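Local coordinates for putative uncharacterized protein (Pyrococcus abyssi virus 1, PDB 4HR1) that is of unknown function but folds into an all-helical, bromodomain-like bundle and is found with a second copy of itself in the assembly, at residues 18-23 with 90-95; 22-27 with 39-44; 45-50 with 86-91; 54-59 with 75-80. All coordinates share one frame; numbering follows the deposited sequence.

Contact 1: residues 18-23 with 90-95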
# COMPACT_ATOMS: atom_id res chain seq x y z
N THR B 18 1.65 -5.96 -0.44
CA THR B 18 0.70 -7.06 -0.64
C THR B 18 1.44 -8.38 -0.56
O THR B 18 0.91 -9.33 0.01
CB THR B 18 -0.07 -6.88 -1.98
OG1 THR B 18 -0.76 -5.63 -1.94
CG2 THR B 18 -1.09 -7.99 -2.23
N ALA B 19 2.66 -8.45 -1.15
CA ALA B 19 3.49 -9.66 -1.11
C ALA B 19 3.91 -9.97 0.35
O ALA B 19 3.86 -11.13 0.76
CB ALA B 19 4.71 -9.48 -2.00
N ILE B 20 4.21 -8.94 1.13
CA ILE B 20 4.56 -9.06 2.55
C ILE B 20 3.34 -9.60 3.33
O ILE B 20 3.50 -10.51 4.17
CB ILE B 20 5.10 -7.72 3.09
CG1 ILE B 20 6.59 -7.59 2.75
CG2 ILE B 20 4.87 -7.57 4.60
CD1 ILE B 20 7.05 -6.20 2.57
N ALA B 21 2.13 -9.05 3.00
CA ALA B 21 0.84 -9.42 3.58
C ALA B 21 0.56 -10.87 3.25
O ALA B 21 0.12 -11.63 4.11
CB ALA B 21 -0.27 -8.53 3.04
N PHE B 22 0.89 -11.27 2.03
CA PHE B 22 0.76 -12.63 1.55
C PHE B 22 1.74 -13.55 2.33
O PHE B 22 1.37 -14.69 2.64
CB PHE B 22 1.01 -12.66 0.03
CG PHE B 22 0.97 -14.01 -0.64
CD1 PHE B 22 2.15 -14.71 -0.90
CD2 PHE B 22 -0.23 -14.56 -1.07
CE1 PHE B 22 2.12 -15.96 -1.53
CE2 PHE B 22 -0.26 -15.82 -1.70
CZ PHE B 22 0.92 -16.51 -1.93
N LEU B 23 2.97 -13.07 2.65
CA LEU B 23 3.97 -13.88 3.39
C LEU B 23 3.57 -14.05 4.84
O LEU B 23 3.61 -15.16 5.34
CB LEU B 23 5.42 -13.32 3.28
CG LEU B 23 6.11 -13.46 1.93
CD1 LEU B 23 7.26 -12.50 1.82
CD2 LEU B 23 6.58 -14.90 1.68
N GLU B 90 12.98 -8.72 -5.77
CA GLU B 90 13.69 -9.99 -5.93
C GLU B 90 13.98 -10.67 -4.57
O GLU B 90 13.94 -11.90 -4.49
CB GLU B 90 14.98 -9.83 -6.76
CG GLU B 90 14.88 -10.48 -8.14
CD GLU B 90 14.76 -11.99 -8.23
OE1 GLU B 90 13.88 -12.47 -8.98
OE2 GLU B 90 15.59 -12.71 -7.61
N GLN B 91 14.21 -9.86 -3.50
CA GLN B 91 14.42 -10.38 -2.15
C GLN B 91 13.19 -11.15 -1.64
O GLN B 91 13.36 -12.21 -1.03
CB GLN B 91 14.77 -9.25 -1.19
CG GLN B 91 16.27 -8.96 -1.13
CD GLN B 91 16.56 -7.67 -0.41
OE1 GLN B 91 15.89 -7.30 0.55
NE2 GLN B 91 17.54 -6.95 -0.88
N ILE B 92 11.97 -10.63 -1.95
CA ILE B 92 10.66 -11.20 -1.62
C ILE B 92 10.46 -12.48 -2.37
O ILE B 92 9.94 -13.43 -1.78
CB ILE B 92 9.53 -10.15 -1.88
CG1 ILE B 92 9.41 -9.17 -0.69
CG2 ILE B 92 8.17 -10.81 -2.20
CD1 ILE B 92 8.73 -7.94 -0.96
N ILE B 93 10.84 -12.53 -3.66
CA ILE B 93 10.76 -13.72 -4.52
C ILE B 93 11.63 -14.82 -3.89
O ILE B 93 11.19 -15.95 -3.76
CB ILE B 93 11.21 -13.38 -5.97
CG1 ILE B 93 10.29 -12.32 -6.66
CG2 ILE B 93 11.43 -14.64 -6.85
CD1 ILE B 93 8.84 -12.74 -7.03
N VAL B 94 12.87 -14.45 -3.49
CA VAL B 94 13.84 -15.32 -2.83
C VAL B 94 13.17 -15.86 -1.55
O VAL B 94 13.12 -17.08 -1.36
CB VAL B 94 15.19 -14.57 -2.58
CG1 VAL B 94 15.99 -15.15 -1.42
CG2 VAL B 94 16.04 -14.54 -3.86
N GLU B 95 12.59 -14.95 -0.74
CA GLU B 95 11.85 -15.27 0.48
C GLU B 95 10.72 -16.29 0.24
O GLU B 95 10.58 -17.23 1.02
CB GLU B 95 11.36 -14.00 1.18
CG GLU B 95 10.61 -14.24 2.49
CD GLU B 95 11.37 -14.83 3.66
OE1 GLU B 95 12.61 -15.00 3.56
OE2 GLU B 95 10.73 -15.09 4.71
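I92 of helix 72-98 points its branched side chain at helix 6-30 and meets A19, with L23 and E95 completing the contact one turn further on. The two helices run the same way, their local axes 10.9 Å apart and inclined by 17°. I92 has the most surface buried here. Its two branches divide the work: CG2, anti to the backbone N, lies 3.7 Å from A19 CB, while the longer arm ends with I92 CD1 4.3 Å from I20 CD1. The backbones are nearest at this pair, with A19 CA 7.4 Å from I92 CA.

L23 is next in buried surface. Its CG stands anti to the carbonyl carbon (chi1 -72°), which carries the isobutyl end across the interface, and L23 CD1 reaches to 4.5 Å from I92 CG2. The same methyl packs 3.8 Å from E95 CG, so it is the aliphatic part of the glutamate that meets the leucine. E95 bends at chi2 (66°). The atoms that touch across the segments are all carbons, and their residues are buried, even E95, whose OE1 is paired with R98.

L115 of helix 105-119 covers A19, and W15 and L16 pack on I92 from the preceding turns of helix 6-30. On its other flank helix 6-30 faces the second subunit, where F22 meets Y59 and Y62 of that chain edge-to-face. Helices 6-30 and 72-98 run parallel and helix 34-54 antiparallel to both, an up-down-up arrangement of three long helices consistent with the bromodomain-like family.

Contact 2: residues 22-27 with 39-44; sequences FLKGYM and QVEKLK
V40 presents its two methyls to different partners on helix 6-30: CG1 to K24 and CG2 to M27 and L23. The valine sits with CG1 anti to the backbone N (chi1 158°) and CG2 beside the backbone N, anti to the carbonyl carbon. V40 CG2 is 3.4 Å from M27 CE, the thioether arm lying alongside the valine with the two side chains running in opposite directions. M27 is stretched out beyond CG, with chi3 at 179°, and this brings its terminal methyl over the valine. L23 comes nearest with its CB, 4.2 Å from V40 CG2.

K24 is the long arm of the contact. Extended from CG to NZ, it passes obliquely across V40, with K24 CG 3.7 Å from V40 CG1, and delivers its ammonium to E41. There K24 NZ donates to the syn lone pair of E41 OE1 at 2.8 Å, a salt bridge. E41 bends at chi2 to meet it, and its other oxygen, OE2, has a long ion pair with K44 NZ at 3.7 Å. One carboxylate thus lies between two lysines, which probably eases their mutual repulsion.

The helices run antiparallel, their local axes 10.9 Å apart. Helix 72-98 lies against the apolar side, where E95 touches both M27 and V40, and L101 of a loop covers L23. K24 also packs on N55 of the neighbouring subunit, so this lysine borders the subunit interface.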
# COMPACT_ATOMS: atom_id res chain seq x y z
N PHE B 22 0.89 -11.27 2.03
CA PHE B 22 0.76 -12.63 1.55
C PHE B 22 1.74 -13.55 2.33
O PHE B 22 1.37 -14.69 2.64
CB PHE B 22 1.01 -12.66 0.03
CG PHE B 22 0.97 -14.01 -0.64
CD1 PHE B 22 2.15 -14.71 -0.90
CD2 PHE B 22 -0.23 -14.56 -1.07
CE1 PHE B 22 2.12 -15.96 -1.53
CE2 PHE B 22 -0.26 -15.82 -1.70
CZ PHE B 22 0.92 -16.51 -1.93
N LEU B 23 2.97 -13.07 2.65
CA LEU B 23 3.97 -13.88 3.39
C LEU B 23 3.57 -14.05 4.84
O LEU B 23 3.61 -15.16 5.34
CB LEU B 23 5.42 -13.32 3.28
CG LEU B 23 6.11 -13.46 1.93
CD1 LEU B 23 7.26 -12.50 1.82
CD2 LEU B 23 6.58 -14.90 1.68
N LYS B 24 3.16 -12.96 5.49
CA LYS B 24 2.66 -12.98 6.86
C LYS B 24 1.40 -13.86 6.98
O LYS B 24 1.20 -14.54 7.99
CB LYS B 24 2.36 -11.55 7.35
CG LYS B 24 3.61 -10.72 7.60
CD LYS B 24 3.31 -9.54 8.49
CE LYS B 24 4.53 -8.69 8.68
NZ LYS B 24 4.39 -7.77 9.84
N GLY B 25 0.58 -13.83 5.92
CA GLY B 25 -0.66 -14.60 5.80
C GLY B 25 -0.42 -16.09 5.79
O GLY B 25 -1.12 -16.83 6.47
N TYR B 26 0.58 -16.53 5.01
CA TYR B 26 1.01 -17.92 4.88
C TYR B 26 1.62 -18.44 6.20
O TYR B 26 1.33 -19.56 6.61
CB TYR B 26 2.04 -18.03 3.75
CG TYR B 26 2.88 -19.28 3.73
CD1 TYR B 26 2.45 -20.43 3.06
CD2 TYR B 26 4.16 -19.29 4.28
CE1 TYR B 26 3.27 -21.55 2.95
CE2 TYR B 26 4.97 -20.43 4.22
CZ TYR B 26 4.52 -21.55 3.54
OH TYR B 26 5.32 -22.67 3.44
N MET B 27 2.50 -17.63 6.81
CA MET B 27 3.20 -17.94 8.05
C MET B 27 2.26 -18.19 9.21
O MET B 27 2.55 -19.04 10.04
CB MET B 27 4.21 -16.83 8.40
CG MET B 27 5.50 -16.97 7.64
SD MET B 27 6.61 -15.57 7.88
CE MET B 27 7.92 -16.12 6.89
N GLN B 39 12.81 -12.01 9.34
CA GLN B 39 13.29 -11.76 7.98
C GLN B 39 12.19 -11.12 7.08
O GLN B 39 12.50 -10.39 6.13
CB GLN B 39 13.94 -13.00 7.34
CG GLN B 39 12.97 -14.15 7.08
CD GLN B 39 13.61 -15.42 6.57
OE1 GLN B 39 14.83 -15.52 6.37
NE2 GLN B 39 12.76 -16.42 6.33
N VAL B 40 10.91 -11.38 7.40
CA VAL B 40 9.77 -10.77 6.71
C VAL B 40 9.69 -9.31 7.19
O VAL B 40 9.48 -8.38 6.38
CB VAL B 40 8.48 -11.59 6.95
CG1 VAL B 40 7.21 -10.75 6.73
CG2 VAL B 40 8.46 -12.83 6.07
N GLU B 41 9.95 -9.10 8.48
CA GLU B 41 9.97 -7.78 9.09
C GLU B 41 11.12 -6.89 8.59
O GLU B 41 11.00 -5.67 8.64
CB GLU B 41 9.96 -7.88 10.62
CG GLU B 41 9.23 -6.72 11.30
CD GLU B 41 7.79 -6.44 10.89
OE1 GLU B 41 7.12 -7.35 10.36
OE2 GLU B 41 7.34 -5.29 11.11
N LYS B 42 12.23 -7.50 8.14
CA LYS B 42 13.36 -6.74 7.60
C LYS B 42 12.95 -6.21 6.24
O LYS B 42 13.22 -5.06 5.94
CB LYS B 42 14.64 -7.58 7.52
CG LYS B 42 15.31 -7.74 8.88
CD LYS B 42 16.56 -8.62 8.83
CE LYS B 42 17.29 -8.67 10.16
NZ LYS B 42 16.59 -9.53 11.16
N LEU B 43 12.18 -7.02 5.48
CA LEU B 43 11.63 -6.68 4.17
C LEU B 43 10.62 -5.55 4.27
O LEU B 43 10.76 -4.54 3.57
CB LEU B 43 11.04 -7.92 3.50
CG LEU B 43 12.07 -8.97 3.00
CD1 LEU B 43 11.37 -10.19 2.41
CD2 LEU B 43 13.01 -8.39 1.96
N LYS B 44 9.65 -5.66 5.20
CA LYS B 44 8.63 -4.66 5.50
C LYS B 44 9.30 -3.34 5.88
O LYS B 44 8.89 -2.28 5.39
CB LYS B 44 7.70 -5.17 6.63
CG LYS B 44 6.51 -4.26 6.97
CD LYS B 44 6.72 -3.52 8.28
CE LYS B 44 5.48 -2.81 8.74
NZ LYS B 44 5.70 -2.10 10.03

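Contact 3: residues 45-50 with 86-91; sequences ERVDEI and EDIKEQ
R46 passes beside I88 to reach D87 on the antiparallel helix 72-98, combining an apolar and a charged contact in one side chain. Its CB lies 3.9 Å from I88 CD1. Bends at chi2 and chi3 then take the chain past the isoleucine, R46 NE 4.1 Å from I88 CG1, and carry NH1 on to D87, where R46 NH1 forms a salt bridge with D87 OD2 at 2.8 Å. The carboxylate oxygen approaches the guanidinium at its edge, near its plane, yet the two planes are 69° apart, so the pairing rests on a single nitrogen and oxygen. Q91, one turn beyond D87, crosses the arginine at about a right angle, its amide tilted 31° from the guanidinium.

V47, the next residue, meets I88 CG2 with its own CG2 at 3.7 Å and turns partly to helix 6-30, where L16, R17 and I20 touch it. Here three helices of the bundle come together: helix 34-54 and helix 72-98 lie antiparallel, local axes 10.6 Å apart, with helix 6-30 against both.

I50, one turn after R46, sets its CG2 3.9 Å from I88 CD1, the two isoleucines running past each other in opposite directions, and A81, V84 and L85 of helix 72-98 also pack on it.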
# COMPACT_ATOMS: atom_id res chain seq x y z
N GLU B 45 10.35 -3.40 6.71
CA GLU B 45 11.07 -2.18 7.09
C GLU B 45 11.79 -1.50 5.92
O GLU B 45 11.89 -0.27 5.89
CB GLU B 45 12.00 -2.41 8.29
CG GLU B 45 11.46 -1.81 9.58
CD GLU B 45 10.98 -0.36 9.52
OE1 GLU B 45 9.79 -0.12 9.83
OE2 GLU B 45 11.78 0.53 9.14
N ARG B 46 12.27 -2.31 4.94
CA ARG B 46 12.91 -1.84 3.71
C ARG B 46 11.85 -1.08 2.86
O ARG B 46 12.07 0.07 2.50
CB ARG B 46 13.54 -3.02 2.93
CG ARG B 46 14.82 -3.63 3.55
CD ARG B 46 16.11 -3.05 2.98
NE ARG B 46 16.41 -3.54 1.63
CZ ARG B 46 17.57 -3.36 1.00
NH1 ARG B 46 17.74 -3.84 -0.22
NH2 ARG B 46 18.56 -2.69 1.59
N VAL B 47 10.67 -1.70 2.64
CA VAL B 47 9.54 -1.08 1.93
C VAL B 47 9.12 0.25 2.59
O VAL B 47 8.96 1.23 1.89
CB VAL B 47 8.35 -2.03 1.71
CG1 VAL B 47 7.26 -1.38 0.87
CG2 VAL B 47 8.81 -3.33 1.06
N ASP B 48 9.04 0.30 3.94
CA ASP B 48 8.67 1.54 4.63
C ASP B 48 9.75 2.64 4.52
O ASP B 48 9.42 3.83 4.58
CB ASP B 48 8.30 1.29 6.12
CG ASP B 48 7.20 0.27 6.41
OD1 ASP B 48 7.13 -0.20 7.58
OD2 ASP B 48 6.41 -0.05 5.49
N GLU B 49 11.02 2.25 4.38
CA GLU B 49 12.15 3.18 4.25
C GLU B 49 12.08 3.94 2.91
O GLU B 49 12.07 5.17 2.86
CB GLU B 49 13.48 2.41 4.32
CG GLU B 49 14.03 2.19 5.71
CD GLU B 49 15.32 1.38 5.70
OE1 GLU B 49 16.27 1.80 5.00
OE2 GLU B 49 15.37 0.33 6.38
N ILE B 50 12.04 3.17 1.83
CA ILE B 50 11.99 3.64 0.47
C ILE B 50 10.68 4.41 0.15
O ILE B 50 10.74 5.43 -0.53
CB ILE B 50 12.33 2.46 -0.47
CG1 ILE B 50 12.85 2.90 -1.86
CG2 ILE B 50 11.25 1.38 -0.52
CD1 ILE B 50 14.21 3.64 -1.80
N GLU B 86 13.21 -2.56 -6.85
CA GLU B 86 13.31 -3.76 -7.70
C GLU B 86 14.16 -4.85 -7.04
O GLU B 86 13.94 -6.05 -7.27
CB GLU B 86 13.73 -3.42 -9.14
CG GLU B 86 12.78 -4.01 -10.19
CD GLU B 86 11.31 -3.61 -10.14
OE1 GLU B 86 10.45 -4.47 -10.42
OE2 GLU B 86 11.02 -2.43 -9.84
N ASP B 87 15.08 -4.41 -6.15
CA ASP B 87 15.94 -5.26 -5.35
C ASP B 87 15.08 -5.97 -4.30
O ASP B 87 15.05 -7.20 -4.29
CB ASP B 87 17.11 -4.45 -4.74
CG ASP B 87 18.07 -5.27 -3.90
OD1 ASP B 87 18.63 -6.26 -4.42
OD2 ASP B 87 18.28 -4.91 -2.73
N ILE B 88 14.31 -5.18 -3.49
CA ILE B 88 13.31 -5.66 -2.50
C ILE B 88 12.33 -6.67 -3.18
O ILE B 88 12.05 -7.72 -2.60
CB ILE B 88 12.55 -4.51 -1.79
CG1 ILE B 88 13.52 -3.46 -1.21
CG2 ILE B 88 11.63 -5.08 -0.68
CD1 ILE B 88 12.90 -2.16 -0.81
N LYS B 89 11.90 -6.38 -4.42
CA LYS B 89 11.05 -7.32 -5.14
C LYS B 89 11.73 -8.68 -5.30
O LYS B 89 11.11 -9.68 -4.97
CB LYS B 89 10.54 -6.75 -6.48
CG LYS B 89 9.60 -7.69 -7.21
CD LYS B 89 8.83 -6.99 -8.32
CE LYS B 89 7.93 -7.97 -9.04
NZ LYS B 89 6.86 -7.28 -9.81
N GLU B 90 12.98 -8.72 -5.77
CA GLU B 90 13.69 -9.99 -5.93
C GLU B 90 13.98 -10.67 -4.57
O GLU B 90 13.94 -11.90 -4.49
CB GLU B 90 14.98 -9.83 -6.76
CG GLU B 90 14.88 -10.48 -8.14
CD GLU B 90 14.76 -11.99 -8.23
OE1 GLU B 90 13.88 -12.47 -8.98
OE2 GLU B 90 15.59 -12.71 -7.61
N GLN B 91 14.21 -9.86 -3.50
CA GLN B 91 14.42 -10.38 -2.15
C GLN B 91 13.19 -11.15 -1.64
O GLN B 91 13.36 -12.21 -1.03
CB GLN B 91 14.77 -9.25 -1.19
CG GLN B 91 16.27 -8.96 -1.13
CD GLN B 91 16.56 -7.67 -0.41
OE1 GLN B 91 15.89 -7.30 0.55
NE2 GLN B 91 17.54 -6.95 -0.88

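Contact 4: residues 54-59 with 75-80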
# COMPACT_ATOMS: atom_id res chain seq x y z
N VAL B 54 10.04 8.50 -1.21
CA VAL B 54 9.41 8.71 -2.50
C VAL B 54 7.95 9.27 -2.43
O VAL B 54 7.33 9.54 -3.47
CB VAL B 54 9.59 7.40 -3.33
CG1 VAL B 54 8.35 6.53 -3.35
CG2 VAL B 54 10.06 7.71 -4.73
N ASN B 55 7.43 9.49 -1.20
CA ASN B 55 6.08 9.97 -0.91
C ASN B 55 5.77 11.35 -1.41
O ASN B 55 4.63 11.58 -1.83
CB ASN B 55 5.73 9.87 0.59
CG ASN B 55 5.23 8.51 1.05
OD1 ASN B 55 4.81 7.64 0.26
ND2 ASN B 55 5.26 8.32 2.36
N TRP B 56 6.77 12.27 -1.36
CA TRP B 56 6.68 13.68 -1.79
C TRP B 56 6.05 13.81 -3.19
O TRP B 56 5.31 14.76 -3.43
CB TRP B 56 8.06 14.39 -1.74
CG TRP B 56 9.11 13.68 -2.54
CD1 TRP B 56 9.96 12.71 -2.10
CD2 TRP B 56 9.35 13.80 -3.96
NE1 TRP B 56 10.68 12.20 -3.15
CE2 TRP B 56 10.30 12.82 -4.31
CE3 TRP B 56 8.83 14.63 -4.97
CZ2 TRP B 56 10.78 12.67 -5.62
CZ3 TRP B 56 9.23 14.42 -6.28
CH2 TRP B 56 10.21 13.47 -6.59
N ASP B 57 6.35 12.84 -4.08
CA ASP B 57 5.90 12.76 -5.47
C ASP B 57 4.38 12.57 -5.63
O ASP B 57 3.84 12.93 -6.68
CB ASP B 57 6.71 11.68 -6.22
CG ASP B 57 6.49 11.64 -7.73
OD1 ASP B 57 6.25 10.53 -8.27
OD2 ASP B 57 6.50 12.73 -8.37
N VAL B 58 3.71 12.00 -4.60
CA VAL B 58 2.25 11.80 -4.60
C VAL B 58 1.61 13.18 -4.63
O VAL B 58 0.83 13.46 -5.54
CB VAL B 58 1.70 10.89 -3.46
CG1 VAL B 58 0.17 10.85 -3.48
CG2 VAL B 58 2.26 9.48 -3.56
N TYR B 59 1.96 14.06 -3.67
CA TYR B 59 1.42 15.41 -3.69
C TYR B 59 2.02 16.27 -4.82
O TYR B 59 1.28 17.05 -5.42
CB TYR B 59 1.58 16.12 -2.35
CG TYR B 59 1.12 17.55 -2.41
CD1 TYR B 59 -0.24 17.87 -2.41
CD2 TYR B 59 2.04 18.59 -2.58
CE1 TYR B 59 -0.67 19.19 -2.52
CE2 TYR B 59 1.61 19.92 -2.68
CZ TYR B 59 0.26 20.21 -2.65
OH TYR B 59 -0.17 21.51 -2.74
N TYR B 75 14.45 13.70 -10.18
CA TYR B 75 14.59 12.58 -11.10
C TYR B 75 15.66 11.57 -10.65
O TYR B 75 15.43 10.36 -10.74
CB TYR B 75 14.81 13.04 -12.55
CG TYR B 75 14.52 11.94 -13.54
CD1 TYR B 75 13.24 11.75 -14.05
CD2 TYR B 75 15.50 11.02 -13.90
CE1 TYR B 75 12.95 10.70 -14.93
CE2 TYR B 75 15.24 9.99 -14.81
CZ TYR B 75 13.96 9.82 -15.30
OH TYR B 75 13.72 8.78 -16.17
N LYS B 76 16.83 12.06 -10.18
CA LYS B 76 17.94 11.24 -9.69
C LYS B 76 17.50 10.42 -8.46
O LYS B 76 17.70 9.20 -8.43
CB LYS B 76 19.18 12.11 -9.38
CG LYS B 76 20.09 12.41 -10.57
CD LYS B 76 21.03 13.56 -10.20
CE LYS B 76 22.30 13.63 -11.02
NZ LYS B 76 23.41 14.30 -10.26
N GLU B 77 16.85 11.09 -7.48
CA GLU B 77 16.31 10.51 -6.25
C GLU B 77 15.32 9.35 -6.52
O GLU B 77 15.35 8.33 -5.81
CB GLU B 77 15.63 11.62 -5.44
CG GLU B 77 15.56 11.35 -3.95
CD GLU B 77 14.16 11.10 -3.42
OE1 GLU B 77 13.63 12.00 -2.73
OE2 GLU B 77 13.60 10.02 -3.71
N ILE B 78 14.50 9.48 -7.56
CA ILE B 78 13.49 8.50 -7.98
C ILE B 78 14.13 7.31 -8.70
O ILE B 78 13.64 6.19 -8.55
CB ILE B 78 12.34 9.21 -8.78
CG1 ILE B 78 10.98 8.85 -8.23
CG2 ILE B 78 12.39 9.00 -10.30
CD1 ILE B 78 10.33 9.98 -7.69
N GLN B 79 15.20 7.56 -9.49
CA GLN B 79 15.96 6.55 -10.25
C GLN B 79 16.61 5.58 -9.27
O GLN B 79 16.65 4.38 -9.54
CB GLN B 79 17.04 7.23 -11.10
CG GLN B 79 16.55 7.77 -12.45
CD GLN B 79 17.70 7.99 -13.43
OE1 GLN B 79 17.63 7.58 -14.60
NE2 GLN B 79 18.77 8.67 -13.01
N LYS B 80 17.10 6.13 -8.13
CA LYS B 80 17.70 5.43 -7.00
C LYS B 80 16.61 4.56 -6.36
O LYS B 80 16.73 3.32 -6.36
CB LYS B 80 18.22 6.44 -5.95
CG LYS B 80 19.47 7.25 -6.31
CD LYS B 80 19.95 8.02 -5.07
CE LYS B 80 21.00 9.08 -5.31
NZ LYS B 80 21.37 9.77 -4.04
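The junction between helix 34-54 and the short helix 56-63 packs here against the early turns of helix 72-98. I78 supplies the wedge: its CD1 lies 3.4 Å from W56 CZ2 and 3.7 Å from V54 CG2, so one methyl touches the indole and the valine together. V54 and I78 cross at about a right angle. D57 OD1 also comes near this methyl.

W56 takes chi1 56°, with CG between the backbone N and the carbonyl carbon, and this turns the indole over the side chain of D57, the next residue. D57 CB rests toward the rim of one ring face, 3.7 Å above the plane. At the pyrrole side W56 NE1 lies 3.0 Å from E77 OE1, but the N-H...O angle of 121° makes this a weak hydrogen bond; a second weak bond runs from the same nitrogen to A53 O. The carboxylate stands nearly upright to the ring, 83° between the planes, and E77 bends at chi2 to bring it there.

V9 and I13 of helix 6-30 back V54, while F3 and L70 add loop residues around I78 and D57. A tryptophan and aliphatic side chains thus pack a helix-to-helix junction against a neighbouring long helix of this all-helical fold, consistent with the bromodomain-like family.

How the contacts relate
Contacts 1, 2 and 3 pair up the same three long helices: contact 1 joins helices 6-30 and 72-98, contact 2 helices 6-30 and 34-54, and contact 3 helices 34-54 and 72-98. They touch one another, with I20 CD1 of contact 1 3.7 Å from V47 CG2 of contact 3. Contact 1 is buried and apolar across the interface; contact 2, also buried, and contact 3, only partly so, keep an apolar centre but carry a salt bridge at a partly exposed margin. Contact 4, across the chain's centre from contacts 1 and 2 and about 23 Å from contact 1 between centres, is still buried and replaces ion pairing with a weak indole bond.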